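Local coordinates for DNA ligase (Aquifex aeolicus, PDB 3QWU) that probably seals breaks in nucleic-acid strands as an ATP-dependent DNA ligase, with adenosine and calcium bound in this structure, at the interface of chains A and B. Sequence-based numbering; all coordinates share one arbitrary frame. Chains: chain A/B, DNA ligase.

Contact 1: the interface of chains A and B. Residues chain A 293, 358-359, 362-363; chain B 61-62, 260, 264.
A:Leu362 meets B:Leu264 and B:Phe61 where the end of helix 353-363 packs on chain B. Its CB lies 3.9 Å from CD1 of B:Leu264. The first torsion sets CG anti to the carbonyl carbon (chi1 -54°), and the two methyls beyond it divide the work. CD1 of A:Leu362 touches CD1 of B:Leu264 at 3.4 Å, and the two side chains cross at about a right angle. The same A:Leu362 methyl sits over one face of the B:Phe61 ring, toward the rim, 3.8 Å from its CD2. The other branch, CD2 of A:Leu362, reaches CD1 of B:Phe61 at 4.1 Å. The fork thus spans the ring. CB of B:Leu260 lies in plane at the edge of that ring, a support from within chain B.

B:Leu264 uses its second methyl too. CD2 of B:Leu264 packs against CD2 of A:Leu363 at 3.8 Å and also against CD1 of A:Ile293. CD1 of B:Leu62 touches the backbone of A:Leu363, 3.5 Å from its CA. Further along, A:Leu358 and B:Leu260 meet tip to tip, while A:Leu359 crosses B:Leu260 at about a right angle.

A water adds a polar link between the two backbones. The backbone N of B:Phe61 is 3.1 Å from the oxygen of water 1, and the N-H points almost straight at the water (172° at H). The water also reaches the carbonyl O of A:Leu362.

The patch is a leucine-rich helix interface capped by a loop. It joins the C-terminal region of one copy to the other copy, and may help hold a dimer if the pair forms in solution.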
ATOM      1  N   ILE A 293       8.845 -12.298  11.021  1.00 36.21           N
ATOM      2  CA  ILE A 293       8.228 -13.045  12.123  1.00 37.38           C
ATOM      3  C   ILE A 293       9.163 -14.044  12.802  1.00 38.82           C
ATOM      4  O   ILE A 293       9.182 -14.152  14.039  1.00 38.39           O
ATOM      5  CB  ILE A 293       6.970 -13.783  11.668  1.00 38.22           C
ATOM      6  CG1 ILE A 293       5.838 -12.769  11.447  1.00 38.56           C
ATOM      7  CG2 ILE A 293       6.529 -14.859  12.666  1.00 36.70           C
ATOM      8  CD1 ILE A 293       4.891 -13.195  10.354  1.00 37.30           C
ATOM      9  N   LEU A 358       3.810  -4.206  16.257  1.00 37.92           N
ATOM     10  CA  LEU A 358       2.647  -4.783  15.592  1.00 36.66           C
ATOM     11  C   LEU A 358       2.716  -6.311  15.634  1.00 35.60           C
ATOM     12  O   LEU A 358       1.768  -6.977  15.995  1.00 35.83           O
ATOM     13  CB  LEU A 358       2.581  -4.287  14.154  1.00 36.30           C
ATOM     14  CG  LEU A 358       1.432  -4.864  13.253  1.00 36.45           C
ATOM     15  CD1 LEU A 358       0.101  -4.541  13.899  1.00 34.53           C
ATOM     16  CD2 LEU A 358       1.553  -4.226  11.855  1.00 34.38           C
ATOM     17  N   LEU A 359       3.854  -6.872  15.272  1.00 35.02           N
ATOM     18  CA  LEU A 359       3.987  -8.322  15.253  1.00 35.07           C
ATOM     19  C   LEU A 359       3.816  -8.913  16.671  1.00 36.14           C
ATOM     20  O   LEU A 359       3.156  -9.943  16.841  1.00 38.27           O
ATOM     21  CB  LEU A 359       5.304  -8.737  14.589  1.00 33.85           C
ATOM     22  CG  LEU A 359       5.566  -8.455  13.086  1.00 31.89           C
ATOM     23  CD1 LEU A 359       6.913  -9.066  12.653  1.00 27.96           C
ATOM     24  CD2 LEU A 359       4.503  -8.989  12.175  1.00 34.02           C
ATOM     25  N   LEU A 362      -0.073  -8.836  17.345  1.00 38.78           N
ATOM     26  CA  LEU A 362      -0.765  -9.877  16.626  1.00 37.98           C
ATOM     27  C   LEU A 362      -0.381 -11.285  17.070  1.00 39.95           C
ATOM     28  O   LEU A 362      -1.274 -12.115  17.276  1.00 41.84           O
ATOM     29  CB  LEU A 362      -0.490  -9.755  15.150  1.00 36.40           C
ATOM     30  CG  LEU A 362      -0.782  -8.417  14.516  1.00 35.12           C
ATOM     31  CD1 LEU A 362      -0.476  -8.530  13.037  1.00 30.92           C
ATOM     32  CD2 LEU A 362      -2.221  -8.033  14.790  1.00 35.51           C
ATOM     33  N   LEU A 363       0.921 -11.554  17.232  1.00 40.37           N
ATOM     34  CA  LEU A 363       1.411 -12.887  17.658  1.00 41.52           C
ATOM     35  C   LEU A 363       0.964 -13.338  19.051  1.00 42.92           C
ATOM     36  O   LEU A 363       0.840 -14.521  19.301  1.00 45.01           O
ATOM     37  CB  LEU A 363       2.947 -12.975  17.581  1.00 40.58           C
ATOM     38  CG  LEU A 363       3.476 -13.044  16.155  1.00 39.80           C
ATOM     39  CD1 LEU A 363       4.939 -12.971  16.239  1.00 39.63           C
ATOM     40  CD2 LEU A 363       3.043 -14.317  15.456  1.00 38.76           C
TER
ATOM     41  N   PHE B  61      -5.883 -12.248  14.080  1.00 34.67           N
ATOM     42  CA  PHE B  61      -5.075 -12.727  12.944  1.00 34.25           C
ATOM     43  C   PHE B  61      -4.564 -14.135  13.183  1.00 33.81           C
ATOM     44  O   PHE B  61      -4.238 -14.856  12.240  1.00 32.40           O
ATOM     45  CB  PHE B  61      -3.828 -11.861  12.751  1.00 34.84           C
ATOM     46  CG  PHE B  61      -4.051 -10.569  11.995  1.00 36.17           C
ATOM     47  CD1 PHE B  61      -5.022  -9.679  12.364  1.00 35.07           C
ATOM     48  CD2 PHE B  61      -3.204 -10.214  10.951  1.00 37.29           C
ATOM     49  CE1 PHE B  61      -5.184  -8.506  11.669  1.00 36.31           C
ATOM     50  CE2 PHE B  61      -3.349  -9.011  10.283  1.00 36.25           C
ATOM     51  CZ  PHE B  61      -4.325  -8.165  10.638  1.00 33.33           C
ATOM     52  N   LEU B  62      -4.422 -14.472  14.462  1.00 35.09           N
ATOM     53  CA  LEU B  62      -4.049 -15.805  14.929  1.00 35.49           C
ATOM     54  C   LEU B  62      -5.263 -16.401  15.627  1.00 36.32           C
ATOM     55  O   LEU B  62      -5.804 -15.808  16.566  1.00 35.84           O
ATOM     56  CB  LEU B  62      -2.917 -15.674  15.947  1.00 36.88           C
ATOM     57  CG  LEU B  62      -1.498 -15.522  15.437  1.00 37.03           C
ATOM     58  CD1 LEU B  62      -0.584 -15.642  16.671  1.00 38.66           C
ATOM     59  CD2 LEU B  62      -1.191 -16.637  14.431  1.00 35.24           C
ATOM     60  N   LEU B 260      -0.496  -9.516   5.750  1.00 33.54           N
ATOM     61  CA  LEU B 260      -0.268  -9.998   7.082  1.00 33.60           C
ATOM     62  C   LEU B 260      -1.257 -11.050   7.530  1.00 32.56           C
ATOM     63  O   LEU B 260      -0.886 -11.934   8.298  1.00 32.51           O
ATOM     64  CB  LEU B 260      -0.378  -8.848   8.056  1.00 34.85           C
ATOM     65  CG  LEU B 260       0.857  -8.002   8.162  1.00 36.82           C
ATOM     66  CD1 LEU B 260       0.474  -6.575   8.731  1.00 38.57           C
ATOM     67  CD2 LEU B 260       1.808  -8.810   8.997  1.00 32.00           C
ATOM     68  N   LEU B 264       0.132 -14.535   8.604  1.00 30.55           N
ATOM     69  CA  LEU B 264      -0.023 -15.027   9.954  1.00 31.67           C
ATOM     70  C   LEU B 264      -0.755 -16.351   9.983  1.00 30.45           C
ATOM     71  O   LEU B 264      -0.451 -17.160  10.797  1.00 30.55           O
ATOM     72  CB  LEU B 264      -0.674 -13.975  10.878  1.00 31.79           C
ATOM     73  CG  LEU B 264       0.387 -12.901  11.147  1.00 34.25           C
ATOM     74  CD1 LEU B 264      -0.171 -11.655  11.750  1.00 36.95           C
ATOM     75  CD2 LEU B 264       1.417 -13.493  12.066  1.00 38.85           C
TER
HETATM   76  O   HOH W   1      -4.173 -11.525  16.505  1.00 40.95           O

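Contact 2: the interface of chains A and B. Residues chain A 282, 285-286, 289; chain B 259, 263, 266, 277-278, 281-282.
The ring of A:Phe285 takes a methyl of B:Ile259 on one face. CD1 of B:Ile259 lies 3.7 Å from the A:Phe285 ring centroid, a CH-pi contact. The other flat group is B:Tyr278. On one face it carries CE of B:Met266 from its own chain, 4.2 Å above the B:Tyr278 ring plane and toward the rim. The bend at the end of the methionine (chi3 73°) folds its methyl over the ring. The carbonyl O of A:Gly282 lies in plane at the edge.

A:Ile286 fits beside these two residues of chain B. It comes in beyond the CD1-CE1 rim of the tyrosine, tilted from the ring plane toward the side where the methionine lies. Its CG2 is 3.3 Å from CE1 of B:Tyr278. The extended arm (chi2 177°) carries CD1 of A:Ile286 to within 3.6 Å of SD of B:Met266. Midway along, CG1 of A:Ile286 passes CD2 of B:Leu281 at 3.7 Å, the two side chains sliding past each other in opposite directions. An alanine here would probably open a gap between B:Met266, B:Tyr278 and B:Leu281 and leave the methionine tip freer to turn.

One turn on, CD2 of A:Leu289 packs on CG2 of B:Ile259 at 3.7 Å, crossing it at about a right angle. CB of A:Leu289 faces CG2 of B:Val263 at 4.0 Å. At the other end, CA of A:Gly282 comes within 3.4 Å of the carbonyl O of B:Tyr278. With no side chain there, the two backbones can approach closely.

This is an apolar helix-helix interface in which helix 276-299 of chain A lies against helices 253-269 and 277-299 of chain B. The two Gly282 residues come close to each other near the two-fold axis. The patch forms part of the packing core between the copies, possibly of a dimer, although the structure alone does not show one in solution.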
ATOM      1  N   GLY A 282       4.293 -13.709  -4.879  1.00 27.37           N
ATOM      2  CA  GLY A 282       3.833 -14.230  -3.607  1.00 27.36           C
ATOM      3  C   GLY A 282       4.968 -14.424  -2.610  1.00 28.63           C
ATOM      4  O   GLY A 282       4.883 -14.036  -1.437  1.00 26.53           O
ATOM      5  N   PHE A 285       6.404 -11.146  -1.115  1.00 30.81           N
ATOM      6  CA  PHE A 285       5.701 -10.622   0.050  1.00 31.08           C
ATOM      7  C   PHE A 285       5.741 -11.593   1.207  1.00 33.07           C
ATOM      8  O   PHE A 285       5.999 -11.227   2.342  1.00 34.05           O
ATOM      9  CB  PHE A 285       4.240 -10.372  -0.237  1.00 31.65           C
ATOM     10  CG  PHE A 285       3.966  -9.152  -1.079  1.00 31.31           C
ATOM     11  CD1 PHE A 285       4.082  -7.874  -0.542  1.00 32.06           C
ATOM     12  CD2 PHE A 285       3.533  -9.274  -2.358  1.00 29.76           C
ATOM     13  CE1 PHE A 285       3.806  -6.769  -1.287  1.00 30.91           C
ATOM     14  CE2 PHE A 285       3.295  -8.145  -3.104  1.00 33.12           C
ATOM     15  CZ  PHE A 285       3.409  -6.899  -2.541  1.00 31.09           C
ATOM     16  N   ILE A 286       5.447 -12.844   0.942  1.00 33.94           N
ATOM     17  CA  ILE A 286       5.276 -13.769   2.023  1.00 34.31           C
ATOM     18  C   ILE A 286       6.610 -14.101   2.697  1.00 34.81           C
ATOM     19  O   ILE A 286       6.690 -14.111   3.926  1.00 35.97           O
ATOM     20  CB  ILE A 286       4.621 -15.060   1.558  1.00 34.31           C
ATOM     21  CG1 ILE A 286       3.181 -14.785   1.088  1.00 34.89           C
ATOM     22  CG2 ILE A 286       4.673 -16.068   2.701  1.00 34.31           C
ATOM     23  CD1 ILE A 286       2.395 -16.024   0.513  1.00 29.30           C
ATOM     24  N   LEU A 289       8.170 -11.256   5.003  1.00 35.00           N
ATOM     25  CA  LEU A 289       7.397 -11.067   6.218  1.00 37.66           C
ATOM     26  C   LEU A 289       7.583 -12.269   7.134  1.00 38.12           C
ATOM     27  O   LEU A 289       7.717 -12.091   8.319  1.00 38.20           O
ATOM     28  CB  LEU A 289       5.901 -10.819   5.866  1.00 38.29           C
ATOM     29  CG  LEU A 289       5.172  -9.532   6.265  1.00 41.50           C
ATOM     30  CD1 LEU A 289       6.072  -8.331   6.675  1.00 43.59           C
ATOM     31  CD2 LEU A 289       4.186  -9.106   5.213  1.00 40.82           C
TER
ATOM     32  N   ILE B 259      -2.064  -8.804   3.564  1.00 36.83           N
ATOM     33  CA  ILE B 259      -0.910  -9.687   3.399  1.00 34.96           C
ATOM     34  C   ILE B 259      -0.540 -10.334   4.711  1.00 34.17           C
ATOM     35  O   ILE B 259      -0.286 -11.539   4.789  1.00 32.97           O
ATOM     36  CB  ILE B 259       0.323  -8.971   2.813  1.00 35.69           C
ATOM     37  CG1 ILE B 259       0.027  -8.501   1.383  1.00 34.62           C
ATOM     38  CG2 ILE B 259       1.530  -9.941   2.722  1.00 34.00           C
ATOM     39  CD1 ILE B 259       1.170  -7.687   0.831  1.00 36.75           C
ATOM     40  N   VAL B 263      -0.085 -14.109   5.764  1.00 29.81           N
ATOM     41  CA  VAL B 263       1.168 -14.554   6.358  1.00 30.56           C
ATOM     42  C   VAL B 263       1.012 -15.104   7.794  1.00 31.00           C
ATOM     43  O   VAL B 263       1.672 -16.063   8.148  1.00 31.26           O
ATOM     44  CB  VAL B 263       2.275 -13.431   6.359  1.00 32.11           C
ATOM     45  CG1 VAL B 263       3.595 -13.956   7.027  1.00 33.77           C
ATOM     46  CG2 VAL B 263       2.590 -12.920   4.914  1.00 29.14           C
ATOM     47  N   MET B 266      -0.358 -18.523   7.678  1.00 31.98           N
ATOM     48  CA  MET B 266       0.631 -19.457   7.174  1.00 33.17           C
ATOM     49  C   MET B 266       1.562 -19.804   8.302  1.00 34.53           C
ATOM     50  O   MET B 266       1.976 -20.963   8.438  1.00 34.96           O
ATOM     51  CB  MET B 266       1.380 -18.895   5.982  1.00 32.65           C
ATOM     52  CG  MET B 266       0.516 -18.726   4.776  1.00 33.28           C
ATOM     53  SD  MET B 266       1.364 -17.997   3.346  1.00 37.08           S
ATOM     54  CE  MET B 266       2.356 -19.399   2.883  1.00 35.72           C
ATOM     55  N   LEU B 277      -0.446 -20.797  -1.240  1.00 34.73           N
ATOM     56  CA  LEU B 277      -0.810 -19.418  -1.096  1.00 34.24           C
ATOM     57  C   LEU B 277       0.188 -18.522  -1.784  1.00 33.99           C
ATOM     58  O   LEU B 277      -0.161 -17.410  -2.183  1.00 32.98           O
ATOM     59  CB  LEU B 277      -0.934 -19.013   0.378  1.00 34.68           C
ATOM     60  CG  LEU B 277      -2.196 -19.470   1.101  1.00 34.34           C
ATOM     61  CD1 LEU B 277      -2.187 -19.004   2.512  1.00 33.09           C
ATOM     62  CD2 LEU B 277      -3.392 -18.917   0.374  1.00 33.10           C
ATOM     63  N   TYR B 278       1.421 -18.989  -1.933  1.00 34.04           N
ATOM     64  CA  TYR B 278       2.369 -18.206  -2.686  1.00 34.33           C
ATOM     65  C   TYR B 278       1.833 -17.878  -4.072  1.00 33.91           C
ATOM     66  O   TYR B 278       1.721 -16.741  -4.405  1.00 33.07           O
ATOM     67  CB  TYR B 278       3.675 -18.913  -2.851  1.00 35.29           C
ATOM     68  CG  TYR B 278       4.452 -19.082  -1.600  1.00 36.74           C
ATOM     69  CD1 TYR B 278       4.947 -17.973  -0.875  1.00 35.90           C
ATOM     70  CD2 TYR B 278       4.794 -20.347  -1.164  1.00 39.56           C
ATOM     71  CE1 TYR B 278       5.687 -18.149   0.286  1.00 34.06           C
ATOM     72  CE2 TYR B 278       5.545 -20.510   0.001  1.00 42.44           C
ATOM     73  CZ  TYR B 278       5.998 -19.418   0.699  1.00 37.53           C
ATOM     74  OH  TYR B 278       6.740 -19.669   1.817  1.00 37.21           O
ATOM     75  N   LEU B 281      -1.542 -15.763  -3.947  1.00 30.33           N
ATOM     76  CA  LEU B 281      -1.349 -14.312  -3.636  1.00 29.29           C
ATOM     77  C   LEU B 281      -0.856 -13.554  -4.881  1.00 28.71           C
ATOM     78  O   LEU B 281      -1.287 -12.417  -5.163  1.00 28.06           O
ATOM     79  CB  LEU B 281      -0.390 -14.108  -2.470  1.00 28.80           C
ATOM     80  CG  LEU B 281      -0.037 -12.649  -2.122  1.00 28.91           C
ATOM     81  CD1 LEU B 281      -1.225 -11.796  -1.842  1.00 25.23           C
ATOM     82  CD2 LEU B 281       1.005 -12.632  -0.979  1.00 24.01           C
ATOM     83  N   GLY B 282       0.015 -14.200  -5.638  1.00 27.74           N
ATOM     84  CA  GLY B 282       0.556 -13.608  -6.848  1.00 28.65           C
ATOM     85  C   GLY B 282      -0.535 -13.369  -7.863  1.00 28.94           C
ATOM     86  O   GLY B 282      -0.648 -12.273  -8.462  1.00 28.80           O
TER

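Contacts 1 and 2 are neighbours, with the centres of their C-alpha atoms about 13 Å apart. They share two helices. Helix 276-299 of chain A gives A:Ile293 to contact 1 and A:Gly282, A:Phe285, A:Ile286 and A:Leu289 to contact 2. Helix 253-269 of chain B supplies residues to both. Contact 1 adds helix 353-363 of chain A and the B:Phe61-B:Leu62 loop; contact 2 adds helix 277-299 of chain B. The two patches probably belong to one largely apolar seam. Two-fold symmetry repeats it with the chains exchanged, which is consistent with a dimer.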